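Local coordinates for protein SnoaL-like polyketide cyclase (PDB 3EHC) that is of unknown function but belongs to the SnoaL-like polyketide cyclases of the NTF2 clan, and so may act on a small molecule held in its cone-shaped fold, at residues I55-F60 against D79-S84; R75-C80 against R95-E100; I85-P90 against L118-I123. One frame throughout, in Å; residues are numbered along the deposited sequence. Where two conformers were deposited one is given.

Interaction 1: I55-F60 against D79-S84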
loop_
_atom_site.group_PDB
_atom_site.type_symbol
_atom_site.label_atom_id
_atom_site.label_comp_id
_atom_site.label_asym_id
_atom_site.label_seq_id
_atom_site.Cartn_x
_atom_site.Cartn_y
_atom_site.Cartn_z
ATOM N N ILE B 55 10.335 17.978 -2.027
ATOM C CA ILE B 55 11.396 17.018 -1.620
ATOM C C ILE B 55 12.452 16.970 -2.742
ATOM O O ILE B 55 12.416 16.072 -3.598
ATOM C CB ILE B 55 10.864 15.561 -1.330
ATOM C CG1 ILE B 55 9.632 15.567 -0.424
ATOM C CG2 ILE B 55 11.983 14.674 -0.718
ATOM C CD1 ILE B 55 9.004 14.209 -0.202
ATOM N N PRO B 56 13.341 17.980 -2.792
ATOM C CA PRO B 56 14.352 18.075 -3.843
ATOM C C PRO B 56 15.166 16.801 -4.097
ATOM O O PRO B 56 15.427 16.484 -5.252
ATOM C CB PRO B 56 15.225 19.263 -3.373
ATOM C CG PRO B 56 14.278 20.127 -2.583
ATOM C CD PRO B 56 13.372 19.148 -1.884
ATOM N N ASP B 57 15.514 16.065 -3.045
ATOM C CA ASP B 57 16.328 14.850 -3.177
ATOM C C ASP B 57 15.480 13.586 -3.387
ATOM O O ASP B 57 15.981 12.480 -3.219
ATOM C CB ASP B 57 17.274 14.687 -1.971
ATOM C CG ASP B 57 16.537 14.399 -0.674
ATOM O OD1 ASP B 57 15.294 14.395 -0.669
ATOM O OD2 ASP B 57 17.196 14.147 0.352
ATOM N N LEU B 58 14.210 13.752 -3.765
ATOM C CA LEU B 58 13.299 12.608 -3.965
ATOM C C LEU B 58 13.896 11.697 -5.028
ATOM O O LEU B 58 14.454 12.162 -6.016
ATOM C CB LEU B 58 11.887 13.069 -4.376
ATOM C CG LEU B 58 10.761 12.036 -4.393
ATOM C CD1 LEU B 58 10.505 11.498 -2.986
ATOM C CD2 LEU B 58 9.563 12.703 -4.925
ATOM N N ARG B 59 13.773 10.399 -4.793
ATOM C CA ARG B 59 14.243 9.366 -5.698
ATOM C C ARG B 59 13.329 8.132 -5.549
ATOM O O ARG B 59 12.995 7.716 -4.439
ATOM C CB ARG B 59 15.692 9.022 -5.374
ATOM C CG ARG B 59 16.243 7.872 -6.160
ATOM C CD ARG B 59 17.741 7.737 -6.022
ATOM N NE ARG B 59 18.325 7.522 -7.346
ATOM C CZ ARG B 59 18.259 6.383 -8.032
ATOM N NH1 ARG B 59 17.654 5.313 -7.526
ATOM N NH2 ARG B 59 18.808 6.318 -9.237
ATOM N N PHE B 60 12.960 7.554 -6.683
ATOM C CA PHE B 60 12.020 6.451 -6.762
ATOM C C PHE B 60 12.751 5.127 -6.967
ATOM O O PHE B 60 13.556 4.973 -7.876
ATOM C CB PHE B 60 11.048 6.704 -7.905
ATOM C CG PHE B 60 10.121 7.848 -7.666
ATOM C CD1 PHE B 60 10.501 9.139 -7.987
ATOM C CD2 PHE B 60 8.863 7.633 -7.128
ATOM C CE1 PHE B 60 9.630 10.221 -7.779
ATOM C CE2 PHE B 60 7.976 8.709 -6.910
ATOM C CZ PHE B 60 8.358 10.002 -7.246
ATOM N N ASP B 79 13.894 7.595 1.004
ATOM C CA ASP B 79 14.839 8.079 1.982
ATOM C C ASP B 79 15.238 9.481 1.493
ATOM O O ASP B 79 16.045 9.627 0.592
ATOM C CB ASP B 79 16.025 7.104 2.025
ATOM C CG ASP B 79 17.020 7.393 3.141
ATOM O OD1 ASP B 79 16.858 8.378 3.884
ATOM O OD2 ASP B 79 17.975 6.594 3.279
ATOM N N CYS B 80 14.600 10.500 2.047
ATOM C CA CYS B 80 14.604 11.819 1.446
ATOM C C CYS B 80 14.416 12.926 2.495
ATOM O O CYS B 80 14.287 12.631 3.689
ATOM C CB CYS B 80 13.536 11.859 0.358
ATOM S SG CYS B 80 11.915 11.546 0.967
ATOM N N THR B 81 14.412 14.183 2.034
ATOM C CA THR B 81 14.523 15.345 2.901
ATOM C C THR B 81 13.502 16.416 2.465
ATOM O O THR B 81 13.822 17.337 1.726
ATOM C CB THR B 81 16.019 15.859 2.898
ATOM O OG1 THR B 81 16.949 14.754 2.891
ATOM C CG2 THR B 81 16.336 16.730 4.082
ATOM N N PRO B 82 12.249 16.274 2.929
ATOM C CA PRO B 82 11.212 17.279 2.671
ATOM C C PRO B 82 11.652 18.598 3.254
ATOM O O PRO B 82 12.085 18.619 4.396
ATOM C CB PRO B 82 10.003 16.719 3.407
ATOM C CG PRO B 82 10.251 15.278 3.531
ATOM C CD PRO B 82 11.731 15.150 3.719
ATOM N N LYS B 83 11.557 19.670 2.470
ATOM C CA LYS B 83 11.966 21.009 2.884
ATOM C C LYS B 83 11.197 21.555 4.073
ATOM O O LYS B 83 11.759 22.280 4.901
ATOM C CB LYS B 83 11.764 21.978 1.739
ATOM C CG LYS B 83 12.855 21.957 0.761
ATOM C CD LYS B 83 12.741 23.135 -0.201
ATOM C CE LYS B 83 14.127 23.790 -0.449
ATOM N NZ LYS B 83 14.193 24.532 -1.751
ATOM N N SER B 84 9.915 21.223 4.122
ATOM C CA SER B 84 8.979 21.941 4.934
ATOM C C SER B 84 7.871 20.994 5.439
ATOM O O SER B 84 8.172 19.991 6.092
ATOM C CB SER B 84 8.482 23.107 4.086
ATOM O OG SER B 84 7.867 24.045 4.904
HETATM O O HOH W 1 16.152 10.157 -2.175
HETATM O O HOH W 2 13.866 8.869 -1.849
#
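Ile55 and Pro82 bring the two backbones closest, with their CA atoms 4.3 Å apart. Residues 55-60 leave helix 40-54 through a type I beta turn from Ile55 to Leu58, and residues 79-84 run off the end of strand 71-80. The contact therefore joins a helix exit to the sheet of this NTF2-clan fold. The Asp57 carboxylate grips Thr81 twice. Thr81 N donates to the syn lone pair of Asp57 OD1 at 2.9 Å. Thr81 OG1 donates to Asp57 OD2 at 2.6 Å, on its syn side but 27° out of the carboxylate plane. Asp57 CG, between backbone N and carbonyl carbon (chi1 68°), turns the carboxylate to Thr81. Arg95 adds a long, weak ion pair to the same carboxylate. One water bridges Asp57 O and Asp79 O, and a second bridges Arg59 O and Asp79 N. Beside the carboxylate, Ile55 and Leu58 make apolar contacts. Ile55 lies side by side with Pro82, its CG1 4.0 Å from Pro82 CG. Leu58 CD1 reaches Cys80 SG at 4.2 Å. At the exposed margin Pro56 crosses Lys83 at about a right angle. The packing is tight where Ile55 CG2 presses on Cys80 CB at 3.4 Å.

Interaction 2: R75-C80 against R95-E100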
loop_
_atom_site.group_PDB
_atom_site.type_symbol
_atom_site.label_atom_id
_atom_site.label_comp_id
_atom_site.label_asym_id
_atom_site.label_seq_id
_atom_site.Cartn_x
_atom_site.Cartn_y
_atom_site.Cartn_z
ATOM N N ARG B 75 5.800 -1.679 -3.952
ATOM C CA ARG B 75 6.271 -1.110 -2.698
ATOM C C ARG B 75 7.516 -0.295 -3.029
ATOM O O ARG B 75 8.530 -0.848 -3.404
ATOM C CB ARG B 75 6.590 -2.186 -1.671
ATOM C CG ARG B 75 7.195 -1.660 -0.393
ATOM C CD ARG B 75 7.446 -2.874 0.520
ATOM N NE ARG B 75 8.343 -2.593 1.622
ATOM C CZ ARG B 75 7.956 -1.993 2.744
ATOM N NH1 ARG B 75 6.685 -1.622 2.942
ATOM N NH2 ARG B 75 8.830 -1.807 3.685
ATOM N N LEU B 76 7.395 1.023 -2.886
ATOM C CA LEU B 76 8.449 1.984 -3.120
ATOM C C LEU B 76 8.950 2.441 -1.762
ATOM O O LEU B 76 8.141 2.722 -0.868
ATOM C CB LEU B 76 7.876 3.210 -3.834
ATOM C CG LEU B 76 7.152 2.956 -5.154
ATOM C CD1 LEU B 76 6.335 4.166 -5.637
ATOM C CD2 LEU B 76 8.222 2.573 -6.108
ATOM N N PHE B 77 10.271 2.549 -1.645
ATOM C CA PHE B 77 10.949 2.985 -0.461
ATOM C C PHE B 77 11.611 4.351 -0.731
ATOM O O PHE B 77 12.282 4.544 -1.759
ATOM C CB PHE B 77 11.987 1.932 -0.045
ATOM C CG PHE B 77 12.907 2.413 1.037
ATOM C CD1 PHE B 77 12.400 2.700 2.299
ATOM C CD2 PHE B 77 14.267 2.636 0.780
ATOM C CE1 PHE B 77 13.209 3.170 3.300
ATOM C CE2 PHE B 77 15.109 3.113 1.799
ATOM C CZ PHE B 77 14.574 3.386 3.058
ATOM N N PHE B 78 11.353 5.299 0.174
ATOM C CA PHE B 78 11.906 6.652 0.100
ATOM C C PHE B 78 12.777 6.942 1.290
ATOM O O PHE B 78 12.454 6.570 2.416
ATOM C CB PHE B 78 10.793 7.692 0.045
ATOM C CG PHE B 78 9.950 7.600 -1.179
ATOM C CD1 PHE B 78 10.339 8.229 -2.352
ATOM C CD2 PHE B 78 8.731 6.882 -1.154
ATOM C CE1 PHE B 78 9.546 8.138 -3.497
ATOM C CE2 PHE B 78 7.924 6.800 -2.260
ATOM C CZ PHE B 78 8.316 7.420 -3.437
ATOM N N ASP B 79 13.894 7.595 1.004
ATOM C CA ASP B 79 14.839 8.079 1.982
ATOM C C ASP B 79 15.238 9.481 1.493
ATOM O O ASP B 79 16.045 9.627 0.592
ATOM C CB ASP B 79 16.025 7.104 2.025
ATOM C CG ASP B 79 17.020 7.393 3.141
ATOM O OD1 ASP B 79 16.858 8.378 3.884
ATOM O OD2 ASP B 79 17.975 6.594 3.279
ATOM N N CYS B 80 14.600 10.500 2.047
ATOM C CA CYS B 80 14.604 11.819 1.446
ATOM C C CYS B 80 14.416 12.926 2.495
ATOM O O CYS B 80 14.287 12.631 3.689
ATOM C CB CYS B 80 13.536 11.859 0.358
ATOM S SG CYS B 80 11.915 11.546 0.967
ATOM N N ARG B 95 15.807 14.412 7.281
ATOM C CA ARG B 95 15.783 13.196 6.481
ATOM C C ARG B 95 14.886 12.121 7.099
ATOM O O ARG B 95 15.007 11.809 8.295
ATOM C CB ARG B 95 17.198 12.625 6.337
ATOM C CG ARG B 95 17.239 11.291 5.587
ATOM C CD ARG B 95 18.654 10.898 5.206
ATOM N NE ARG B 95 19.013 11.635 3.993
ATOM C CZ ARG B 95 19.285 11.097 2.799
ATOM N NH1 ARG B 95 19.290 9.775 2.649
ATOM N NH2 ARG B 95 19.602 11.880 1.748
ATOM N N VAL B 96 13.997 11.544 6.292
ATOM C CA VAL B 96 13.025 10.581 6.794
ATOM C C VAL B 96 12.908 9.452 5.792
ATOM O O VAL B 96 13.163 9.633 4.618
ATOM C CB VAL B 96 11.624 11.235 7.074
ATOM C CG1 VAL B 96 11.653 12.192 8.341
ATOM C CG2 VAL B 96 11.100 11.955 5.835
ATOM N N GLN B 97 12.580 8.262 6.287
ATOM C CA GLN B 97 12.374 7.090 5.461
ATOM C C GLN B 97 10.916 6.632 5.600
ATOM O O GLN B 97 10.380 6.533 6.699
ATOM C CB GLN B 97 13.297 5.933 5.837
ATOM C CG GLN B 97 14.771 6.190 5.632
ATOM C CD GLN B 97 15.328 6.987 6.772
ATOM O OE1 GLN B 97 14.954 6.754 7.906
ATOM N NE2 GLN B 97 16.197 7.958 6.480
ATOM N N PHE B 98 10.277 6.385 4.480
ATOM C CA PHE B 98 8.916 5.888 4.488
ATOM C C PHE B 98 8.628 5.184 3.184
ATOM O O PHE B 98 9.276 5.433 2.175
ATOM C CB PHE B 98 7.926 7.044 4.656
ATOM C CG PHE B 98 8.040 8.100 3.597
ATOM C CD1 PHE B 98 8.941 9.134 3.732
ATOM C CD2 PHE B 98 7.239 8.068 2.478
ATOM C CE1 PHE B 98 9.066 10.088 2.764
ATOM C CE2 PHE B 98 7.355 9.035 1.516
ATOM C CZ PHE B 98 8.271 10.050 1.656
ATOM N N CYS B 99 7.637 4.306 3.202
ATOM C CA CYS B 99 7.252 3.599 1.992
ATOM C C CYS B 99 5.919 4.090 1.464
ATOM O O CYS B 99 5.136 4.713 2.179
ATOM C CB CYS B 99 7.189 2.101 2.244
ATOM S SG CYS B 99 8.772 1.362 2.496
ATOM N N GLU B 100 5.700 3.804 0.187
ATOM C CA GLU B 100 4.432 4.028 -0.490
ATOM C C GLU B 100 4.036 2.691 -1.135
ATOM O O GLU B 100 4.869 2.034 -1.769
ATOM C CB GLU B 100 4.584 5.081 -1.576
ATOM C CG GLU B 100 3.268 5.479 -2.257
ATOM C CD GLU B 100 3.477 6.330 -3.519
ATOM O OE1 GLU B 100 4.601 6.825 -3.743
ATOM O OE2 GLU B 100 2.505 6.512 -4.288
#
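Arg75, on strand 71-80, meets Cys99 of the antiparallel neighbour 96-107. In one of the two conformers of Cys99, its SG lies over one face of the Arg75 guanidinium, toward the rim. Glu63 pairs with Arg75 NE and His101 with NH1, and Trp115 of the second subunit packs on Arg75. Leu76 forms a hydrogen-bonded pair with Glu100, and their side chains lie side by side. Glu100 OE2 bonds Ser116 OG. Phe77 turns its ring edge to SG of the same Cys99 conformer, and its ring runs alongside Gln97. Phe78 pairs with Phe98 on the opposite face of the sheet. Their planes are 23° apart but slid so far that the rings barely overlap. Instead Phe78 CB sits over the Phe98 face, 3.9 Å from the ring centroid, as a CH-pi contact. Asp79 OD1 takes a nearly straight bond from Gln97 NE2 at 2.7 Å, which arrives from above the carboxylate plane. Arg95 NH1 adds a salt bridge to Asp79 OD1 at 3.1 Å, but its hydrogen bond is weak. Cys80 SG touches Phe98 CE1 at 3.7 Å, and its backbone closes the last hydrogen-bonded pair with Val96. On this largely apolar face Phe98 meets Ile123, and Val96 meets Gln126, of helix 120-127. Regular antiparallel pairing between long neighbouring strands is characteristic of the curved sheet of the NTF2-like alpha+beta fold.

Interaction 3: I85-P90 against L118-I123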
loop_
_atom_site.group_PDB
_atom_site.type_symbol
_atom_site.label_atom_id
_atom_site.label_comp_id
_atom_site.label_asym_id
_atom_site.label_seq_id
_atom_site.Cartn_x
_atom_site.Cartn_y
_atom_site.Cartn_z
ATOM N N ILE B 85 6.609 21.323 5.169
ATOM C CA ILE B 85 5.474 20.510 5.581
ATOM C C ILE B 85 5.331 19.391 4.593
ATOM O O ILE B 85 5.482 19.628 3.409
ATOM C CB ILE B 85 4.191 21.338 5.574
ATOM C CG1 ILE B 85 4.341 22.508 6.564
ATOM C CG2 ILE B 85 3.011 20.449 5.906
ATOM C CD1 ILE B 85 3.536 23.756 6.169
ATOM N N PHE B 86 5.072 18.178 5.074
ATOM C CA PHE B 86 4.837 17.024 4.207
ATOM C C PHE B 86 3.850 16.092 4.911
ATOM O O PHE B 86 4.117 15.646 6.017
ATOM C CB PHE B 86 6.168 16.294 3.842
ATOM C CG PHE B 86 5.973 15.092 2.940
ATOM C CD1 PHE B 86 5.438 15.240 1.652
ATOM C CD2 PHE B 86 6.322 13.811 3.373
ATOM C CE1 PHE B 86 5.228 14.120 0.819
ATOM C CE2 PHE B 86 6.104 12.691 2.566
ATOM C CZ PHE B 86 5.577 12.849 1.276
HETATM N N MSE B 87 2.713 15.830 4.262
HETATM C CA MSE B 87 1.587 15.103 4.852
HETATM C C MSE B 87 1.120 15.764 6.137
HETATM O O MSE B 87 0.813 15.089 7.112
HETATM C CB MSE B 87 1.947 13.652 5.082
HETATM C CG MSE B 87 2.446 12.943 3.819
HETATM SE SE MSE B 87 2.541 10.999 4.117
HETATM C CE MSE B 87 0.620 10.630 3.781
ATOM N N ASP B 88 1.082 17.101 6.100
ATOM C CA ASP B 88 0.761 17.958 7.255
ATOM C C ASP B 88 1.670 17.812 8.505
ATOM O O ASP B 88 1.277 18.148 9.635
ATOM C CB ASP B 88 -0.739 17.857 7.536
ATOM C CG ASP B 88 -1.552 18.212 6.314
ATOM O OD1 ASP B 88 -1.402 19.362 5.850
ATOM O OD2 ASP B 88 -2.296 17.355 5.787
ATOM N N LEU B 89 2.879 17.318 8.283
ATOM C CA LEU B 89 3.857 17.113 9.322
ATOM C C LEU B 89 4.985 18.131 9.128
ATOM O O LEU B 89 5.443 18.313 8.005
ATOM C CB LEU B 89 4.430 15.701 9.216
ATOM C CG LEU B 89 3.428 14.592 9.495
ATOM C CD1 LEU B 89 4.069 13.195 9.261
ATOM C CD2 LEU B 89 2.868 14.798 10.927
ATOM N N PRO B 90 5.435 18.811 10.214
ATOM C CA PRO B 90 6.541 19.761 10.053
ATOM C C PRO B 90 7.929 19.107 9.934
ATOM O O PRO B 90 8.766 19.253 10.812
ATOM C CB PRO B 90 6.391 20.687 11.271
ATOM C CG PRO B 90 5.747 19.859 12.291
ATOM C CD PRO B 90 4.943 18.787 11.598
ATOM N N LEU B 118 0.586 6.261 1.355
ATOM C CA LEU B 118 1.901 6.538 1.973
ATOM C C LEU B 118 1.892 6.217 3.478
ATOM O O LEU B 118 0.856 6.327 4.133
ATOM C CB LEU B 118 2.283 8.013 1.768
ATOM C CG LEU B 118 2.647 8.427 0.338
ATOM C CD1 LEU B 118 2.334 9.918 0.082
ATOM C CD2 LEU B 118 4.102 8.150 0.066
ATOM N N ASP B 119 3.042 5.788 4.010
ATOM C CA ASP B 119 3.162 5.426 5.413
ATOM C C ASP B 119 3.462 6.679 6.262
ATOM O O ASP B 119 4.616 6.946 6.630
ATOM C CB ASP B 119 4.222 4.329 5.597
ATOM C CG ASP B 119 4.203 3.701 6.998
ATOM O OD1 ASP B 119 3.322 4.025 7.815
ATOM O OD2 ASP B 119 5.092 2.886 7.279
ATOM N N LYS B 120 2.391 7.405 6.585
ATOM C CA LYS B 120 2.438 8.578 7.416
ATOM C C LYS B 120 2.883 8.230 8.822
ATOM O O LYS B 120 3.620 9.008 9.432
ATOM C CB LYS B 120 1.082 9.307 7.405
ATOM C CG LYS B 120 1.030 10.551 8.268
ATOM C CD LYS B 120 -0.089 11.497 7.933
ATOM C CE LYS B 120 -0.032 12.722 8.834
ATOM N NZ LYS B 120 -1.110 13.697 8.563
ATOM N N VAL B 121 2.463 7.067 9.328
ATOM C CA VAL B 121 2.818 6.654 10.685
ATOM C C VAL B 121 4.350 6.568 10.857
ATOM O O VAL B 121 4.833 6.934 11.897
ATOM C CB VAL B 121 2.063 5.349 11.116
ATOM C CG1 VAL B 121 2.417 4.951 12.516
ATOM C CG2 VAL B 121 0.519 5.557 11.025
ATOM N N ALA B 122 5.070 6.075 9.842
ATOM C CA ALA B 122 6.542 5.953 9.845
ATOM C C ALA B 122 7.185 7.320 10.023
ATOM O O ALA B 122 8.128 7.479 10.795
ATOM C CB ALA B 122 7.039 5.264 8.525
ATOM N N ILE B 123 6.635 8.318 9.333
ATOM C CA ILE B 123 7.144 9.684 9.437
ATOM C C ILE B 123 6.863 10.276 10.834
ATOM O O ILE B 123 7.728 10.907 11.424
ATOM C CB ILE B 123 6.579 10.635 8.332
ATOM C CG1 ILE B 123 6.793 10.056 6.931
ATOM C CG2 ILE B 123 7.261 12.095 8.425
ATOM C CD1 ILE B 123 6.123 10.941 5.788
HETATM O O HOH W 3 -0.780 15.629 10.593
HETATM O O HOH W 4 -2.125 14.706 5.851
#
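A tight beta hairpin packs here against the start of the C-terminal helix 120-127, with Met87 and Lys120 at the centre. The hairpin turns through a type I' beta turn from Phe86 to Leu89. Met87, a selenomethionine, slides past Lys120 in the opposite direction. Met87 CE rests 3.7 Å from Leu118 CB and also touches Lys120 CB. The Lys120 chain is extended beyond CG, which carries the ammonium group to the turn. There Lys120 NZ donates to Met87 O at 2.8 Å, tilted 30° from the carbonyl plane. In this NTF2-clan fold the helix follows strand 110-118 directly, and Asp119 takes the N-cap position with a weak capping bond to Ala122 N. The site also lies at the dimer interface. Glu124 of the second subunit forms a salt bridge with Lys120 NZ, and Val121 of that subunit packs on Met87. One water accepts from Lys120 NZ and donates to Asp88 OD2, bridging two groups whose charges do not touch. The inner side is apolar. Ile123 CD1 meets the edge of the Phe86 ring, 3.7 Å from Phe86 CE2. Leu89 crosses Ile123 obliquely, and the fit is tight, with Leu89 CD1 3.5 Å from Ile123 CG2.

Interaction 2 touches both of the others, and its segments alternate along the chain with those of interaction 3. It shares Asp79 and Cys80 with interaction 1, whose Leu58 and Phe60 pack on Phe78. Phe98 touches Phe86 and Leu118 of interaction 3, and Ile55 reaches Phe86. Each contact is partly buried. Interaction 2 buries most surface and depends on regular backbone pairing. Interaction 1 joins a loop to the end of strand 71-80 and the loop after it, through a carboxylate, two waters and apolar packing. Interaction 3, farthest from the chain centre, combines apolar packing with one lysine bonded to a turn carbonyl; it has broader contact with the second subunit than interaction 2.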